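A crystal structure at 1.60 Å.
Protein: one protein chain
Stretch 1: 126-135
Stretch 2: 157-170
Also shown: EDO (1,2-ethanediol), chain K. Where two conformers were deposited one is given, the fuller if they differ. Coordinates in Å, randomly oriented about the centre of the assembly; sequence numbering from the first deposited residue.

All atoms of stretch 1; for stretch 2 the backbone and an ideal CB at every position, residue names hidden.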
# COMPACT_ATOMS: atom_id res chain seq x y z
N GLY A 126 10.77 -4.35 -22.91
CA GLY A 126 11.24 -4.93 -21.68
C GLY A 126 10.66 -4.20 -20.48
O GLY A 126 10.12 -3.13 -20.61
N ILE A 127 10.84 -4.78 -19.30
CA ILE A 127 10.28 -4.20 -18.07
C ILE A 127 11.36 -4.12 -17.00
O ILE A 127 12.11 -5.08 -16.78
CB ILE A 127 9.07 -4.99 -17.57
CG1 ILE A 127 7.90 -4.95 -18.59
CG2 ILE A 127 8.59 -4.35 -16.27
CD1 ILE A 127 6.69 -5.83 -18.26
N TYR A 128 11.46 -2.96 -16.37
CA TYR A 128 12.36 -2.73 -15.25
C TYR A 128 11.53 -2.77 -13.97
O TYR A 128 10.43 -2.18 -13.90
CB TYR A 128 13.04 -1.38 -15.45
CG TYR A 128 13.90 -0.75 -14.39
CD1 TYR A 128 13.41 -0.38 -13.14
CD2 TYR A 128 15.24 -0.48 -14.66
CE1 TYR A 128 14.21 0.23 -12.21
CE2 TYR A 128 16.04 0.14 -13.73
CZ TYR A 128 15.52 0.48 -12.49
OH TYR A 128 16.33 1.14 -11.58
N ILE A 129 12.07 -3.42 -12.97
CA ILE A 129 11.36 -3.59 -11.70
C ILE A 129 12.34 -3.23 -10.59
O ILE A 129 13.38 -3.86 -10.46
CB ILE A 129 10.89 -5.07 -11.53
CG1 ILE A 129 10.08 -5.52 -12.74
CG2 ILE A 129 10.05 -5.20 -10.22
CD1 ILE A 129 9.72 -7.02 -12.73
N GLY A 130 11.96 -2.27 -9.76
CA GLY A 130 12.78 -1.87 -8.62
C GLY A 130 12.22 -2.53 -7.36
O GLY A 130 11.08 -2.26 -6.94
N ILE A 131 12.96 -3.46 -6.79
CA ILE A 131 12.61 -4.15 -5.54
C ILE A 131 13.59 -3.84 -4.41
O ILE A 131 13.38 -4.25 -3.27
CB ILE A 131 12.55 -5.71 -5.72
CG1 ILE A 131 13.92 -6.33 -6.03
CG2 ILE A 131 11.57 -6.09 -6.80
CD1 ILE A 131 13.86 -7.80 -5.98
N ARG A 132 14.67 -3.11 -4.71
CA ARG A 132 15.71 -2.84 -3.75
C ARG A 132 15.34 -1.75 -2.74
O ARG A 132 15.76 -1.81 -1.56
CB ARG A 132 16.98 -2.42 -4.53
CG ARG A 132 18.18 -2.18 -3.69
CD ARG A 132 19.45 -1.99 -4.51
NE ARG A 132 20.63 -1.97 -3.63
CZ ARG A 132 21.79 -1.38 -3.95
NH1 ARG A 132 21.95 -0.80 -5.12
NH2 ARG A 132 22.80 -1.40 -3.11
N TRP A 133 14.61 -0.76 -3.21
CA TRP A 133 14.13 0.34 -2.39
C TRP A 133 12.61 0.45 -2.55
O TRP A 133 12.07 0.40 -3.67
CB TRP A 133 14.76 1.68 -2.85
CG TRP A 133 16.19 1.56 -3.23
CD1 TRP A 133 16.67 1.39 -4.50
CD2 TRP A 133 17.34 1.55 -2.36
NE1 TRP A 133 18.04 1.25 -4.46
CE2 TRP A 133 18.48 1.36 -3.17
CE3 TRP A 133 17.52 1.72 -0.98
CZ2 TRP A 133 19.76 1.32 -2.64
CZ3 TRP A 133 18.80 1.67 -0.45
CH2 TRP A 133 19.91 1.45 -1.30
N ASN A 134 11.89 0.55 -1.43
CA ASN A 134 10.44 0.78 -1.46
C ASN A 134 10.14 1.64 -0.27
O ASN A 134 10.17 1.18 0.89
CB ASN A 134 9.70 -0.55 -1.41
CG ASN A 134 8.21 -0.39 -1.51
OD1 ASN A 134 7.63 0.60 -0.97
ND2 ASN A 134 7.54 -1.34 -2.25
N SER A 135 9.98 2.93 -0.53
CA SER A 135 9.80 3.88 0.56
C SER A 135 8.50 3.63 1.32
O SER A 135 8.47 3.72 2.53
CB SER A 135 9.86 5.31 0.07
OG SER A 135 8.83 5.60 -0.84
N UNK A 157 7.52 -12.27 3.49
CA UNK A 157 6.35 -11.70 2.82
C UNK A 157 6.73 -10.81 1.65
O UNK A 157 6.15 -10.92 0.57
CB UNK A 157 5.51 -10.90 3.82
N UNK A 158 7.71 -9.93 1.85
CA UNK A 158 8.15 -9.05 0.83
C UNK A 158 8.72 -9.83 -0.36
O UNK A 158 8.46 -9.50 -1.52
CB UNK A 158 9.19 -8.08 1.40
N UNK A 159 9.51 -10.86 -0.08
CA UNK A 159 10.01 -11.69 -1.16
C UNK A 159 8.84 -12.27 -2.00
O UNK A 159 8.90 -12.28 -3.23
CB UNK A 159 10.88 -12.82 -0.59
N UNK A 160 7.82 -12.77 -1.33
CA UNK A 160 6.65 -13.30 -2.06
C UNK A 160 5.96 -12.22 -2.81
O UNK A 160 5.47 -12.45 -3.91
CB UNK A 160 5.66 -13.97 -1.11
N UNK A 161 5.85 -11.02 -2.24
CA UNK A 161 5.17 -9.91 -2.92
C UNK A 161 5.90 -9.64 -4.23
O UNK A 161 5.30 -9.47 -5.31
CB UNK A 161 5.13 -8.66 -2.05
N UNK A 162 7.23 -9.59 -4.14
CA UNK A 162 8.05 -9.32 -5.33
C UNK A 162 7.91 -10.42 -6.35
O UNK A 162 7.77 -10.15 -7.57
CB UNK A 162 9.52 -9.16 -4.95
N UNK A 163 7.93 -11.66 -5.91
CA UNK A 163 7.71 -12.83 -6.78
C UNK A 163 6.35 -12.68 -7.50
O UNK A 163 6.24 -12.92 -8.72
CB UNK A 163 7.75 -14.13 -5.97
N UNK A 164 5.33 -12.29 -6.74
CA UNK A 164 4.01 -12.11 -7.35
C UNK A 164 3.96 -10.96 -8.36
O UNK A 164 3.32 -11.10 -9.41
CB UNK A 164 2.97 -11.87 -6.26
N UNK A 165 4.62 -9.86 -8.08
CA UNK A 165 4.69 -8.73 -9.00
C UNK A 165 5.39 -9.16 -10.29
O UNK A 165 4.91 -8.90 -11.39
CB UNK A 165 5.42 -7.55 -8.36
N UNK A 166 6.50 -9.87 -10.13
CA UNK A 166 7.26 -10.37 -11.28
C UNK A 166 6.39 -11.31 -12.07
O UNK A 166 6.39 -11.28 -13.29
CB UNK A 166 8.55 -11.07 -10.84
N UNK A 167 5.62 -12.13 -11.40
CA UNK A 167 4.76 -13.09 -12.11
C UNK A 167 3.72 -12.33 -12.95
O UNK A 167 3.47 -12.69 -14.12
CB UNK A 167 4.07 -14.03 -11.12
N UNK A 168 3.11 -11.31 -12.37
CA UNK A 168 2.12 -10.52 -13.15
C UNK A 168 2.77 -9.97 -14.40
O UNK A 168 2.19 -10.02 -15.51
CB UNK A 168 1.54 -9.37 -12.32
N UNK A 169 3.91 -9.33 -14.21
CA UNK A 169 4.62 -8.67 -15.32
C UNK A 169 5.10 -9.62 -16.38
O UNK A 169 5.15 -9.25 -17.57
CB UNK A 169 5.82 -7.89 -14.78
N UNK A 170 5.38 -10.86 -15.98
CA UNK A 170 5.87 -11.91 -16.93
C UNK A 170 4.77 -12.73 -17.56
O UNK A 170 5.07 -13.56 -18.43
CB UNK A 170 6.83 -12.87 -16.21
C1 EDO K . 2.90 -11.79 -0.54
O1 EDO K . 2.20 -13.07 -0.82
C2 EDO K . 2.00 -10.73 -1.25
O2 EDO K . 0.96 -10.28 -0.45

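Stretch 2 is a helix running nearly antiparallel to the strand 126-129, at 166° between their directions, so its first turns lie beside the loop after the strand and its last turn beside Ile127. Stretch 1 offers three isoleucines, at 127, 129 and 131, with their CA-to-CB bonds toward the helix.

Position 157 has nothing of stretch 1 within reach, which leaves the choice wide. It is Trp157, whose NE1 makes a weak hydrogen bond to O2 of the ethanediol, 3.2 Å away.

Position 158 points toward stretch 1, but its ideal CB touches nothing there. A long side chain is needed to cross the gap, and the carbonyl of Ile131 favors one ending in a donor; a long amide or a basic group could also serve. The residue is Tyr158. Its OH donates to Ile131 O at 2.6 Å, with the carbonyl oxygen at the ring edge. The same OH receives a hydrogen bond from a water that accepts one from Asn134 ND2.

Positions 159 and 160 contact nothing in stretch 1, and many polar residues would suit them; they are Lys159 and Arg160. Position 161 points sideways, so a medium apolar or polar chain would do. The end of Leu161 comes nearer to stretch 1 without making contact.

At 162 the ideal CB already lies 4.1 Å from Ile131 CG2, which calls for something small or modest and apolar: Ala, Cys or Val. Cys162 fills the place, its SG 3.7 Å from Ile131 CG2.

Positions 163 and 164 are out of reach, open to polar chains. Glu163 uses its backbone O to accept from position 167, while Lys164 NZ donates to O1 of the ethanediol at 2.9 Å.

Position 165 points toward stretch 1 from a distance, so a long flexible apolar chain is reasonable. Selenomethionine, Met165, brings CE to 4.7 Å from Ile131 CG2.

The CB at 166 points sideways, yet sits 4.6 Å from Ile129 CD1. A branched apolar residue could close that gap, and Val166 does, with CG2 3.8 Å from Ile129 CD1.

Positions 167 and 168 are out of reach, so polar residues would suit; at 167 a short hydroxyl could turn back to the helix. Thr167 OG1 donates to Glu163 O at 2.8 Å, and the Glu168 carboxylate is hydrogen-bonded elsewhere in the structure.

Position 169 faces two methyls, its ideal CB 4.1 Å from Ile127 CD1 and 4.5 Å from Ile129 CD1. Leu, Ile or Met would suit. Leu169 forks between them: CD1 reaches Ile129 CD1 at 3.6 Å, and CD2 lies 4.1 Å from Ile127 CD1.

Position 170 points sideways with nothing near its CB, allowing many residues; Cys170 makes no contact.

Stretch 2 157-170: WYKRLCEKMVTELC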
# COMPACT_ATOMS: atom_id res chain seq x y z
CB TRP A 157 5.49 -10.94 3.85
CG TRP A 157 4.44 -10.08 3.19
CD1 TRP A 157 3.21 -10.48 2.75
CD2 TRP A 157 4.54 -8.70 2.91
NE1 TRP A 157 2.57 -9.43 2.15
CE2 TRP A 157 3.35 -8.33 2.28
CE3 TRP A 157 5.51 -7.72 3.14
CZ2 TRP A 157 3.10 -7.01 1.87
CZ3 TRP A 157 5.25 -6.43 2.74
CH2 TRP A 157 4.04 -6.12 2.13
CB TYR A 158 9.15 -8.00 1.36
CG TYR A 158 9.60 -7.06 0.28
CD1 TYR A 158 8.71 -6.13 -0.27
CD2 TYR A 158 10.92 -7.05 -0.20
CE1 TYR A 158 9.12 -5.23 -1.27
CE2 TYR A 158 11.34 -6.18 -1.18
CZ TYR A 158 10.43 -5.25 -1.73
OH TYR A 158 10.86 -4.37 -2.73
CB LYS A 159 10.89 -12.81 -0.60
CG LYS A 159 12.27 -12.28 -0.13
CD LYS A 159 13.06 -13.14 0.83
CE LYS A 159 13.38 -14.48 0.31
NZ LYS A 159 14.24 -15.18 1.35
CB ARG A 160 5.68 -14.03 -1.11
CG ARG A 160 6.20 -15.40 -0.62
CD ARG A 160 5.14 -16.11 0.18
NE ARG A 160 4.84 -15.49 1.44
CZ ARG A 160 5.51 -15.73 2.58
NH1 ARG A 160 6.53 -16.58 2.65
NH2 ARG A 160 5.17 -15.08 3.65
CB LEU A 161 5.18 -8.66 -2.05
CG LEU A 161 4.65 -7.39 -2.74
CD1 LEU A 161 3.14 -7.44 -3.12
CD2 LEU A 161 4.97 -6.13 -1.93
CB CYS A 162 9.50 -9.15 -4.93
SG CYS A 162 9.78 -7.62 -3.97
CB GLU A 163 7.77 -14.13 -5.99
CG GLU A 163 9.19 -14.44 -5.50
CD GLU A 163 9.29 -15.43 -4.39
OE1 GLU A 163 8.26 -16.02 -4.01
OE2 GLU A 163 10.41 -15.61 -3.87
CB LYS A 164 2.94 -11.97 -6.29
CG LYS A 164 2.63 -13.27 -5.56
CD LYS A 164 1.62 -13.03 -4.48
CE LYS A 164 1.17 -14.28 -3.77
NZ LYS A 164 0.17 -13.86 -2.70
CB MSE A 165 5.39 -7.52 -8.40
CG MSE A 165 4.58 -6.81 -7.29
SE MSE A 165 5.38 -5.15 -6.75
CE MSE A 165 6.97 -5.72 -5.94
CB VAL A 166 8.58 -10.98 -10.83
CG1 VAL A 166 9.33 -11.71 -11.97
CG2 VAL A 166 9.51 -9.92 -10.22
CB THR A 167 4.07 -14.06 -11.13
OG1 THR A 167 5.07 -14.78 -10.41
CG2 THR A 167 3.19 -15.10 -11.88
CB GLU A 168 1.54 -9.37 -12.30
CG GLU A 168 0.64 -9.82 -11.19
CD GLU A 168 0.06 -8.68 -10.37
OE1 GLU A 168 0.66 -7.60 -10.33
OE2 GLU A 168 -1.01 -8.93 -9.73
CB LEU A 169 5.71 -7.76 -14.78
CG LEU A 169 5.19 -6.57 -13.95
CD1 LEU A 169 6.25 -5.94 -13.02
CD2 LEU A 169 4.48 -5.46 -14.83
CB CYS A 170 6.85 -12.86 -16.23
SG CYS A 170 8.46 -12.12 -15.83
O HOH W 1 8.93 -2.92 -4.13
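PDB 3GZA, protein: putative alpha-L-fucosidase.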